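Local structure of pyridoxamine 5-phosphate-dependent dehydrase (Escherichia coli, 3B8X) at residues 4-12 against 370-381; 163-171 against 297-305. The protein removes the C3'-hydroxyl group of GDP-4-keto-6-deoxy-D-mannose by a combined transamination and deoxygenation, a step in the biosynthesis of L-colitose for the O-antigen. The protein carries 1 engineered substitution. All coordinates share one frame; numbering follows the deposited sequence.

Contact 1. Residues 4-12 against 370-381. With NA (sodium ion), chain K; NA (sodium ion), chain L.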
loop_
_atom_site.group_PDB
_atom_site.type_symbol
_atom_site.label_atom_id
_atom_site.label_comp_id
_atom_site.label_asym_id
_atom_site.label_seq_id
_atom_site.Cartn_x
_atom_site.Cartn_y
_atom_site.Cartn_z
ATOM N N ILE B 4 26.132 17.809 21.213
ATOM C CA ILE B 4 25.378 18.414 20.113
ATOM C C ILE B 4 24.288 17.669 19.325
ATOM O O ILE B 4 24.414 16.486 19.004
ATOM C CB ILE B 4 26.180 19.457 19.303
ATOM C CG1 ILE B 4 25.872 19.370 17.824
ATOM C CG2 ILE B 4 27.676 19.260 19.442
ATOM C CD1 ILE B 4 26.528 20.484 17.121
ATOM N N ASN B 5 23.215 18.393 19.006
ATOM C CA ASN B 5 22.049 17.822 18.333
ATOM C C ASN B 5 22.342 17.562 16.858
ATOM O O ASN B 5 22.410 18.479 16.056
ATOM C CB ASN B 5 20.832 18.744 18.509
ATOM C CG ASN B 5 19.511 18.100 18.056
ATOM O OD1 ASN B 5 19.262 16.927 18.309
ATOM N ND2 ASN B 5 18.669 18.882 17.368
ATOM N N TYR B 6 22.518 16.303 16.503
ATOM C CA TYR B 6 22.846 15.944 15.125
ATOM C C TYR B 6 22.023 14.695 14.799
ATOM O O TYR B 6 22.480 13.556 14.827
ATOM C CB TYR B 6 24.317 15.621 15.069
ATOM C CG TYR B 6 24.832 15.279 13.691
ATOM C CD1 TYR B 6 23.989 15.220 12.589
ATOM C CD2 TYR B 6 26.160 14.901 13.529
ATOM C CE1 TYR B 6 24.515 14.859 11.315
ATOM C CE2 TYR B 6 26.685 14.571 12.302
ATOM C CZ TYR B 6 25.871 14.542 11.190
ATOM O OH TYR B 6 26.443 14.151 9.995
ATOM N N PRO B 7 20.764 14.946 14.528
ATOM C CA PRO B 7 19.845 13.880 14.237
ATOM C C PRO B 7 19.976 13.460 12.784
ATOM O O PRO B 7 20.478 14.200 11.942
ATOM C CB PRO B 7 18.482 14.566 14.476
ATOM C CG PRO B 7 18.739 16.001 14.000
ATOM C CD PRO B 7 20.127 16.280 14.513
ATOM N N LEU B 8 19.460 12.282 12.482
ATOM C CA LEU B 8 19.428 11.813 11.108
ATOM C C LEU B 8 18.752 12.697 10.049
ATOM O O LEU B 8 19.191 12.721 8.918
ATOM C CB LEU B 8 18.825 10.400 11.066
ATOM C CG LEU B 8 19.575 9.363 10.242
ATOM C CD1 LEU B 8 20.738 8.797 11.040
ATOM C CD2 LEU B 8 18.545 8.296 9.809
ATOM N N ALA B 9 17.631 13.344 10.333
ATOM C CA ALA B 9 16.963 14.144 9.299
ATOM C C ALA B 9 16.365 15.367 9.972
ATOM O O ALA B 9 16.267 15.407 11.192
ATOM C CB ALA B 9 15.839 13.305 8.642
ATOM N N SER B 10 16.003 16.363 9.172
ATOM C CA SER B 10 15.357 17.574 9.664
ATOM C C SER B 10 14.259 17.939 8.659
ATOM O O SER B 10 14.071 17.256 7.640
ATOM C CB SER B 10 16.373 18.697 9.914
ATOM O OG SER B 10 17.213 18.943 8.789
ATOM N N SER B 11 13.451 18.939 8.983
ATOM C CA SER B 11 12.367 19.324 8.065
ATOM C C SER B 11 12.936 19.934 6.783
ATOM O O SER B 11 13.875 20.747 6.850
ATOM C CB SER B 11 11.430 20.344 8.734
ATOM O OG SER B 11 10.365 20.700 7.872
ATOM N N THR B 12 12.334 19.599 5.638
ATOM C CA THR B 12 12.730 20.161 4.342
ATOM C C THR B 12 11.632 21.117 3.860
ATOM O O THR B 12 11.676 21.606 2.740
ATOM C CB THR B 12 12.823 19.057 3.292
ATOM O OG1 THR B 12 11.553 18.390 3.244
ATOM C CG2 THR B 12 13.872 18.096 3.704
ATOM N N PHE B 370 25.740 4.332 9.786
ATOM C CA PHE B 370 25.778 5.609 9.126
ATOM C C PHE B 370 25.180 6.717 9.953
ATOM O O PHE B 370 24.412 6.450 10.860
ATOM C CB PHE B 370 25.288 5.566 7.667
ATOM C CG PHE B 370 23.796 5.606 7.511
ATOM C CD1 PHE B 370 23.121 6.814 7.438
ATOM C CD2 PHE B 370 23.078 4.417 7.342
ATOM C CE1 PHE B 370 21.745 6.870 7.244
ATOM C CE2 PHE B 370 21.697 4.429 7.150
ATOM C CZ PHE B 370 21.018 5.667 7.125
ATOM N N VAL B 371 25.604 7.944 9.665
ATOM C CA VAL B 371 25.088 9.119 10.345
ATOM C C VAL B 371 24.419 9.993 9.323
ATOM O O VAL B 371 24.463 9.722 8.134
ATOM C CB VAL B 371 26.122 9.886 11.194
ATOM C CG1 VAL B 371 26.683 8.924 12.311
ATOM C CG2 VAL B 371 27.227 10.518 10.325
ATOM N N GLY B 372 23.720 11.023 9.759
ATOM C CA GLY B 372 22.982 11.717 8.747
ATOM C C GLY B 372 23.608 12.750 7.824
ATOM O O GLY B 372 24.619 13.396 8.107
ATOM N N ASN B 373 22.949 12.926 6.690
ATOM C CA ASN B 373 23.314 14.097 5.862
ATOM C C ASN B 373 21.998 14.878 5.690
ATOM O O ASN B 373 20.912 14.302 5.687
ATOM C CB ASN B 373 23.977 13.718 4.529
ATOM C CG ASN B 373 24.584 14.943 3.814
ATOM O OD1 ASN B 373 24.686 16.030 4.391
ATOM N ND2 ASN B 373 24.973 14.759 2.548
ATOM N N HIS B 374 22.054 16.195 5.584
ATOM C CA HIS B 374 20.838 16.985 5.436
ATOM C C HIS B 374 20.998 18.005 4.313
ATOM O O HIS B 374 22.111 18.281 3.867
ATOM C CB HIS B 374 20.521 17.814 6.744
ATOM C CG HIS B 374 20.440 17.002 7.999
ATOM N ND1 HIS B 374 19.482 17.233 8.960
ATOM C CD2 HIS B 374 21.212 15.991 8.471
ATOM C CE1 HIS B 374 19.664 16.396 9.968
ATOM N NE2 HIS B 374 20.730 15.661 9.716
ATOM N N GLN B 375 19.891 18.646 3.948
ATOM C CA GLN B 375 19.873 19.681 2.908
ATOM C C GLN B 375 20.236 21.044 3.477
ATOM O O GLN B 375 20.015 22.057 2.854
ATOM C CB GLN B 375 18.477 19.764 2.296
ATOM C CG GLN B 375 17.376 20.372 3.199
ATOM C CD GLN B 375 17.089 19.639 4.535
ATOM O OE1 GLN B 375 17.270 18.424 4.679
ATOM N NE2 GLN B 375 16.625 20.400 5.512
ATOM N N ILE B 376 20.730 21.048 4.707
ATOM C CA ILE B 376 21.182 22.227 5.450
ATOM C C ILE B 376 22.677 21.985 5.780
ATOM O O ILE B 376 23.050 20.853 6.049
ATOM C CB ILE B 376 20.412 22.293 6.828
ATOM C CG1 ILE B 376 18.910 22.398 6.621
ATOM C CG2 ILE B 376 20.852 23.478 7.672
ATOM C CD1 ILE B 376 18.138 21.480 7.535
ATOM N N GLU B 377 23.532 23.010 5.757
ATOM C CA GLU B 377 24.956 22.803 6.063
ATOM C C GLU B 377 25.113 22.122 7.399
ATOM O O GLU B 377 24.361 22.410 8.323
ATOM C CB GLU B 377 25.779 24.104 6.040
ATOM C CG GLU B 377 25.402 25.139 7.120
ATOM C CD GLU B 377 26.192 25.028 8.423
ATOM O OE1 GLU B 377 27.097 24.180 8.555
ATOM O OE2 GLU B 377 25.880 25.784 9.359
ATOM N N LEU B 378 26.134 21.276 7.503
ATOM C CA LEU B 378 26.400 20.522 8.717
ATOM C C LEU B 378 27.859 20.692 9.183
ATOM O O LEU B 378 28.429 19.780 9.811
ATOM C CB LEU B 378 26.153 19.031 8.402
ATOM C CG LEU B 378 24.691 18.577 8.400
ATOM C CD1 LEU B 378 24.495 17.165 7.824
ATOM C CD2 LEU B 378 24.157 18.635 9.816
ATOM N N PHE B 379 28.478 21.833 8.893
ATOM C CA PHE B 379 29.889 21.970 9.257
ATOM C C PHE B 379 30.226 21.741 10.696
ATOM O O PHE B 379 31.205 21.059 10.975
ATOM C CB PHE B 379 30.556 23.241 8.735
ATOM C CG PHE B 379 30.243 23.541 7.305
ATOM C CD1 PHE B 379 29.527 24.689 6.969
ATOM C CD2 PHE B 379 30.589 22.653 6.300
ATOM C CE1 PHE B 379 29.194 24.957 5.670
ATOM C CE2 PHE B 379 30.252 22.914 4.984
ATOM C CZ PHE B 379 29.554 24.080 4.670
ATOM N N ASP B 380 29.431 22.317 11.608
ATOM C CA ASP B 380 29.722 22.127 13.049
ATOM C C ASP B 380 29.486 20.715 13.482
ATOM O O ASP B 380 30.218 20.162 14.302
ATOM C CB ASP B 380 28.907 23.076 13.931
ATOM C CG ASP B 380 29.183 24.537 13.607
ATOM O OD1 ASP B 380 30.329 24.849 13.210
ATOM O OD2 ASP B 380 28.240 25.350 13.674
ATOM N N GLU B 381 28.421 20.149 12.942
ATOM C CA GLU B 381 28.041 18.788 13.251
ATOM C C GLU B 381 29.101 17.799 12.781
ATOM O O GLU B 381 29.334 16.777 13.405
ATOM C CB GLU B 381 26.672 18.496 12.626
ATOM C CG GLU B 381 25.525 19.238 13.304
ATOM C CD GLU B 381 25.266 20.607 12.672
ATOM O OE1 GLU B 381 26.168 21.116 11.995
ATOM O OE2 GLU B 381 24.168 21.188 12.828
HETATM NA NA NA K . 19.069 12.601 6.475
HETATM NA NA NA L . 25.619 25.356 12.423
HETATM O O HOH W 1 22.857 11.572 12.395
HETATM O O HOH W 2 16.923 16.467 6.493
HETATM O O HOH W 3 20.643 10.766 6.462
HETATM O O HOH W 4 24.868 23.525 14.461
HETATM O O HOH W 5 18.687 11.699 4.134
HETATM O O HOH W 6 17.774 10.051 6.717
HETATM O O HOH W 7 17.421 14.076 5.790
#
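The imidazole of H374 is gripped at both nitrogens by the N-terminal segment. H374 NE2 donates to P7 O at 2.7 Å, with the oxygen close to the ring plane although the N-H...O angle is only 132°, while H374 ND1 shares a hydrogen bond with S10 OG at 2.8 Å in which either atom could be the donor. Bonded on either side of CE1, the ring is fixed in rotation. Next to it, Y6 reaches across with CG anti to the backbone N (chi1 -178°), which carries the phenol to the 370-381 backbone; Y6 OH donates to G372 O at 2.7 Å, in the carbonyl plane. One face of the Y6 ring is covered by E381 CB in a CH-pi contact, 3.8 Å from the centroid, and L378 CD2 packs against Y6 CE1, the two side chains crossing at about a right angle. The irregular N-terminal segment runs past the end of strand 368-372, part of the small antiparallel sheet of this DegT/DnrJ/EryC1-family aminotransferase, and past the start of helix 379-388. One water bridges Y6 O and G372 N. A sodium ion ties the segments together as well, bound by L8 O at 2.5 Å and N373 O at 2.6 Å and completed by four waters; a second sits on D380 OD2. Farther out, the N373 side-chain amide is held by N278, R275 O and W303 O, and E331 accepts from L8 N. The L8 side chain also touches the bound GDP-perosamine–cofactor adduct.

Contact 2. Residues 163-171 against 297-305; sequences CESMGATFN and ETGESSWFG. With G4M ([(2R,3S,4R,5R)-5-(2-amino-6-oxo-1,6-dihydro-9H-purin-9-yl)-3,4-dihydroxytetrahydrofuran-2-yl]methyl (2R,3S,4S,5S,6R)-3,4-dihydroxy-5-[({3-hydroxy-2-methyl-5-[(phosphonooxy)methyl]pyridin-4-yl}methyl)amino]-6-methyltetrahydro-2H-pyran-2-yl dihydrogen diphosphate), chain O.
S302, at the buried end, is set against the type II beta turn S165 to A168, which is closed by A168 N to S165 O. With OG between the backbone N and the carbonyl carbon (chi1 52°), the S302 hydroxyl reaches into the turn and donates to M166 O at 2.8 Å, from above the carbonyl plane rather than along a lone pair. Beside it F304 CB presses on E164 O at 3.3 Å, and E164 CB lies over one face of the F304 ring, near its rim. Toward the solvent side, where G299 and E300 are exposed, the segments meet as a single antiparallel bridge, T169 with E300, a hydrogen-bonded pair: T169 N to E300 O at 3.0 Å and E300 N to T169 O at 2.8 Å. Here the side chains of T169 and E300 run side by side, pointing the same way, with T169 OG1 3.3 Å from E300 CB, and G299 approaches the F170 ring at its edge. A water within hydrogen-bonding distance of G167 O and E300 O may bridge them. The buried end also borders the active site, where C163 CB lies against the pyridine ring of the adduct. E164 OE1 is hydrogen-bonded to the backbone N of L138, and E164 OE2 accepts from the adduct hydroxyl O3L at a modelled 2.4 Å, so short that the exact length is doubtful.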
loop_
_atom_site.group_PDB
_atom_site.type_symbol
_atom_site.label_atom_id
_atom_site.label_comp_id
_atom_site.label_asym_id
_atom_site.label_seq_id
_atom_site.Cartn_x
_atom_site.Cartn_y
_atom_site.Cartn_z
ATOM N N CYS B 163 15.323 4.611 -4.241
ATOM C CA CYS B 163 14.748 5.244 -3.089
ATOM C C CYS B 163 15.747 5.949 -2.172
ATOM O O CYS B 163 15.312 6.754 -1.340
ATOM C CB CYS B 163 13.882 4.210 -2.339
ATOM S SG CYS B 163 12.380 3.714 -3.248
ATOM N N GLU B 164 17.050 5.678 -2.298
ATOM C CA GLU B 164 18.012 6.336 -1.419
ATOM C C GLU B 164 18.855 7.303 -2.196
ATOM O O GLU B 164 19.676 7.999 -1.605
ATOM C CB GLU B 164 18.948 5.348 -0.701
ATOM C CG GLU B 164 18.175 4.282 0.074
ATOM C CD GLU B 164 19.050 3.242 0.746
ATOM O OE1 GLU B 164 20.291 3.359 0.697
ATOM O OE2 GLU B 164 18.487 2.271 1.308
ATOM N N SER B 165 18.678 7.336 -3.516
ATOM C CA SER B 165 19.531 8.190 -4.325
ATOM C C SER B 165 18.853 9.174 -5.259
ATOM O O SER B 165 19.356 9.429 -6.352
ATOM C CB SER B 165 20.613 7.386 -5.069
ATOM O OG SER B 165 21.184 6.426 -4.184
ATOM N N MET B 166 17.747 9.771 -4.817
ATOM C CA MET B 166 17.125 10.801 -5.629
ATOM C C MET B 166 18.180 11.883 -5.890
ATOM O O MET B 166 18.940 12.237 -5.002
ATOM C CB MET B 166 15.965 11.445 -4.881
ATOM C CG MET B 166 15.292 12.486 -5.738
ATOM S SD MET B 166 13.835 13.200 -4.959
ATOM C CE MET B 166 12.621 11.977 -5.095
ATOM N N GLY B 167 18.255 12.413 -7.103
ATOM C CA GLY B 167 19.247 13.454 -7.354
ATOM C C GLY B 167 20.674 13.012 -7.713
ATOM O O GLY B 167 21.540 13.846 -8.013
ATOM N N ALA B 168 20.961 11.728 -7.644
ATOM C CA ALA B 168 22.291 11.291 -8.027
ATOM C C ALA B 168 22.325 11.296 -9.546
ATOM O O ALA B 168 21.302 11.107 -10.188
ATOM C CB ALA B 168 22.549 9.884 -7.525
ATOM N N THR B 169 23.523 11.437 -10.118
ATOM C CA THR B 169 23.680 11.354 -11.572
ATOM C C THR B 169 24.920 10.523 -11.916
ATOM O O THR B 169 25.864 10.434 -11.121
ATOM C CB THR B 169 23.873 12.724 -12.167
ATOM O OG1 THR B 169 25.114 13.269 -11.670
ATOM C CG2 THR B 169 22.737 13.636 -11.714
ATOM N N PHE B 170 24.888 9.863 -13.070
ATOM C CA PHE B 170 26.035 9.090 -13.540
ATOM C C PHE B 170 26.158 9.351 -15.025
ATOM O O PHE B 170 25.237 9.119 -15.805
ATOM C CB PHE B 170 25.936 7.594 -13.218
ATOM C CG PHE B 170 27.026 6.777 -13.854
ATOM C CD1 PHE B 170 28.297 6.714 -13.270
ATOM C CD2 PHE B 170 26.796 6.082 -15.040
ATOM C CE1 PHE B 170 29.330 5.973 -13.866
ATOM C CE2 PHE B 170 27.817 5.331 -15.652
ATOM C CZ PHE B 170 29.092 5.273 -15.062
ATOM N N ASN B 171 27.266 9.975 -15.392
ATOM C CA ASN B 171 27.434 10.363 -16.784
ATOM C C ASN B 171 26.309 11.319 -17.244
ATOM O O ASN B 171 25.771 11.151 -18.328
ATOM C CB ASN B 171 27.482 9.117 -17.691
ATOM C CG ASN B 171 28.835 8.391 -17.650
ATOM O OD1 ASN B 171 29.709 8.705 -16.835
ATOM N ND2 ASN B 171 29.000 7.405 -18.527
ATOM N N GLU B 297 32.697 7.265 -3.740
ATOM C CA GLU B 297 31.721 7.809 -4.670
ATOM C C GLU B 297 31.843 7.341 -6.120
ATOM O O GLU B 297 32.934 7.348 -6.688
ATOM C CB GLU B 297 31.852 9.340 -4.683
ATOM C CG GLU B 297 30.802 10.021 -5.577
ATOM C CD GLU B 297 30.787 11.503 -5.370
ATOM O OE1 GLU B 297 31.860 12.023 -5.014
ATOM O OE2 GLU B 297 29.727 12.149 -5.510
ATOM N N THR B 298 30.702 7.019 -6.723
ATOM C CA THR B 298 30.608 6.682 -8.158
ATOM C C THR B 298 29.773 7.836 -8.785
ATOM O O THR B 298 28.856 8.342 -8.146
ATOM C CB THR B 298 29.911 5.312 -8.330
ATOM O OG1 THR B 298 30.756 4.306 -7.765
ATOM C CG2 THR B 298 29.709 4.976 -9.815
ATOM N N GLY B 299 30.145 8.342 -9.969
ATOM C CA GLY B 299 29.429 9.475 -10.595
ATOM C C GLY B 299 29.284 10.662 -9.641
ATOM O O GLY B 299 30.245 11.089 -8.989
ATOM N N GLU B 300 28.081 11.212 -9.564
ATOM C CA GLU B 300 27.805 12.295 -8.626
ATOM C C GLU B 300 26.745 11.852 -7.611
ATOM O O GLU B 300 25.561 11.777 -7.920
ATOM C CB GLU B 300 27.408 13.567 -9.349
ATOM C CG GLU B 300 28.595 14.171 -10.070
ATOM C CD GLU B 300 28.333 15.574 -10.565
ATOM O OE1 GLU B 300 27.469 16.249 -9.961
ATOM O OE2 GLU B 300 28.981 15.995 -11.555
ATOM N N SER B 301 27.209 11.402 -6.462
ATOM C CA SER B 301 26.313 10.895 -5.435
ATOM C C SER B 301 25.426 11.989 -4.846
ATOM O O SER B 301 25.792 13.167 -4.823
ATOM C CB SER B 301 27.184 10.250 -4.341
ATOM O OG SER B 301 26.456 9.843 -3.205
ATOM N N SER B 302 24.230 11.618 -4.376
ATOM C CA SER B 302 23.365 12.611 -3.737
ATOM C C SER B 302 23.521 12.471 -2.225
ATOM O O SER B 302 22.830 13.139 -1.459
ATOM C CB SER B 302 21.881 12.527 -4.163
ATOM O OG SER B 302 21.344 11.209 -4.029
ATOM N N TRP B 303 24.449 11.619 -1.786
ATOM C CA TRP B 303 24.816 11.519 -0.368
ATOM C C TRP B 303 23.649 11.515 0.596
ATOM O O TRP B 303 23.435 12.481 1.346
ATOM C CB TRP B 303 25.772 12.685 -0.007
ATOM C CG TRP B 303 27.092 12.577 -0.739
ATOM C CD1 TRP B 303 27.466 13.223 -1.896
ATOM C CD2 TRP B 303 28.169 11.682 -0.419
ATOM N NE1 TRP B 303 28.717 12.791 -2.306
ATOM C CE2 TRP B 303 29.162 11.838 -1.424
ATOM C CE3 TRP B 303 28.398 10.767 0.634
ATOM C CZ2 TRP B 303 30.373 11.133 -1.397
ATOM C CZ3 TRP B 303 29.631 10.069 0.674
ATOM C CH2 TRP B 303 30.600 10.274 -0.334
ATOM N N PHE B 304 22.947 10.394 0.673
ATOM C CA PHE B 304 21.758 10.299 1.503
ATOM C C PHE B 304 22.155 10.417 2.970
ATOM O O PHE B 304 21.457 11.029 3.794
ATOM C CB PHE B 304 21.103 8.947 1.195
ATOM C CG PHE B 304 19.980 8.591 2.109
ATOM C CD1 PHE B 304 18.668 8.933 1.781
ATOM C CD2 PHE B 304 20.244 7.867 3.261
ATOM C CE1 PHE B 304 17.615 8.572 2.620
ATOM C CE2 PHE B 304 19.235 7.512 4.132
ATOM C CZ PHE B 304 17.893 7.860 3.817
ATOM N N GLY B 305 23.282 9.799 3.288
ATOM C CA GLY B 305 23.844 9.796 4.635
ATOM C C GLY B 305 25.333 9.532 4.541
ATOM O O GLY B 305 25.855 9.305 3.462
HETATM O OP3 G4M O . 10.275 4.181 3.127
HETATM P PL G4M O . 9.675 3.921 1.682
HETATM O OP1 G4M O . 8.485 2.818 1.683
HETATM O OP2 G4M O . 9.110 5.307 1.096
HETATM O OP4 G4M O . 10.887 3.494 0.681
HETATM C C5B G4M O . 11.221 2.163 0.955
HETATM C C5L G4M O . 12.613 1.956 0.490
HETATM C C6L G4M O . 12.836 1.241 -0.678
HETATM N N1L G4M O . 14.067 0.999 -1.068
HETATM C C2L G4M O . 15.130 1.405 -0.408
HETATM C C2A G4M O . 16.513 1.037 -0.890
HETATM C C3L G4M O . 15.017 2.166 0.752
HETATM O O3L G4M O . 16.144 2.492 1.420
HETATM C C4L G4M O . 13.697 2.484 1.205
HETATM C C4A G4M O . 13.475 3.226 2.374
HETATM N N4A G4M O . 14.486 3.565 3.117
HETATM C C4G G4M O . 14.261 4.407 4.238
HETATM C C5G G4M O . 15.218 4.100 5.365
HETATM C C6G G4M O . 16.659 4.063 4.856
HETATM O O5G G4M O . 15.077 5.255 6.187
HETATM C C3G G4M O . 12.840 4.241 4.801
HETATM O O3G G4M O . 12.085 5.379 4.403
HETATM C C2G G4M O . 12.896 4.215 6.357
HETATM O O2G G4M O . 11.607 4.435 6.939
HETATM C C1G G4M O . 13.835 5.278 6.876
HETATM O O1G G4M O . 14.182 4.872 8.194
HETATM P P2 G4M O . 14.347 5.978 9.325
HETATM O O3P G4M O . 15.271 7.189 8.782
HETATM O O4P G4M O . 15.182 5.306 10.541
HETATM O OPP G4M O . 12.823 6.399 9.641
HETATM P P G4M O . 12.671 7.306 10.960
HETATM O O1P G4M O . 13.296 6.787 12.358
HETATM O O2P G4M O . 11.083 7.344 11.071
HETATM O "O5'" G4M O . 12.998 8.810 10.602
HETATM C "C5'" G4M O . 14.360 9.105 10.829
HETATM C "C4'" G4M O . 14.414 10.368 11.674
HETATM O "O4'" G4M O . 13.419 11.319 11.191
HETATM C "C3'" G4M O . 14.029 10.043 13.136
HETATM O "O3'" G4M O . 14.759 10.946 13.953
HETATM C "C2'" G4M O . 12.511 10.327 13.174
HETATM O "O2'" G4M O . 12.155 10.736 14.501
HETATM C "C1'" G4M O . 12.446 11.527 12.240
HETATM N N9 G4M O . 11.106 11.693 11.668
HETATM C C8 G4M O . 10.496 10.833 10.811
HETATM N N7 G4M O . 9.325 11.345 10.486
HETATM C C4 G4M O . 10.293 12.782 11.863
HETATM C C5 G4M O . 9.128 12.561 11.093
HETATM C C6 G4M O . 8.090 13.562 11.093
HETATM O O6 G4M O . 7.056 13.459 10.451
HETATM N N3 G4M O . 10.408 13.896 12.591
HETATM C C2 G4M O . 9.437 14.795 12.596
HETATM N N1 G4M O . 8.286 14.654 11.863
HETATM N N2 G4M O . 9.573 15.912 13.361
HETATM O O HOH W 8 24.258 14.378 -7.494
#

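How the contacts relate
The centres of the two contacts lie about 17 Å apart, and contact 2 is nested within the long loop that contact 1 closes: 4-12 comes first, then 163-171, 297-305 and finally 370-381. Their later segments meet at the end of the small antiparallel sheet, since 297-305 leads into strand 305-310, the neighbour of strand 368-372. Beside it the contacts touch: N373 ND2 probably donates to W303 O at 3.0 Å, and the rings of F370 and F304 pack together. Both contacts also border the same bound adduct, contact 1 through L8 and contact 2 through C163 and E164, so 4-12 and 163-171 line one active site, linked through 370-381 and 297-305.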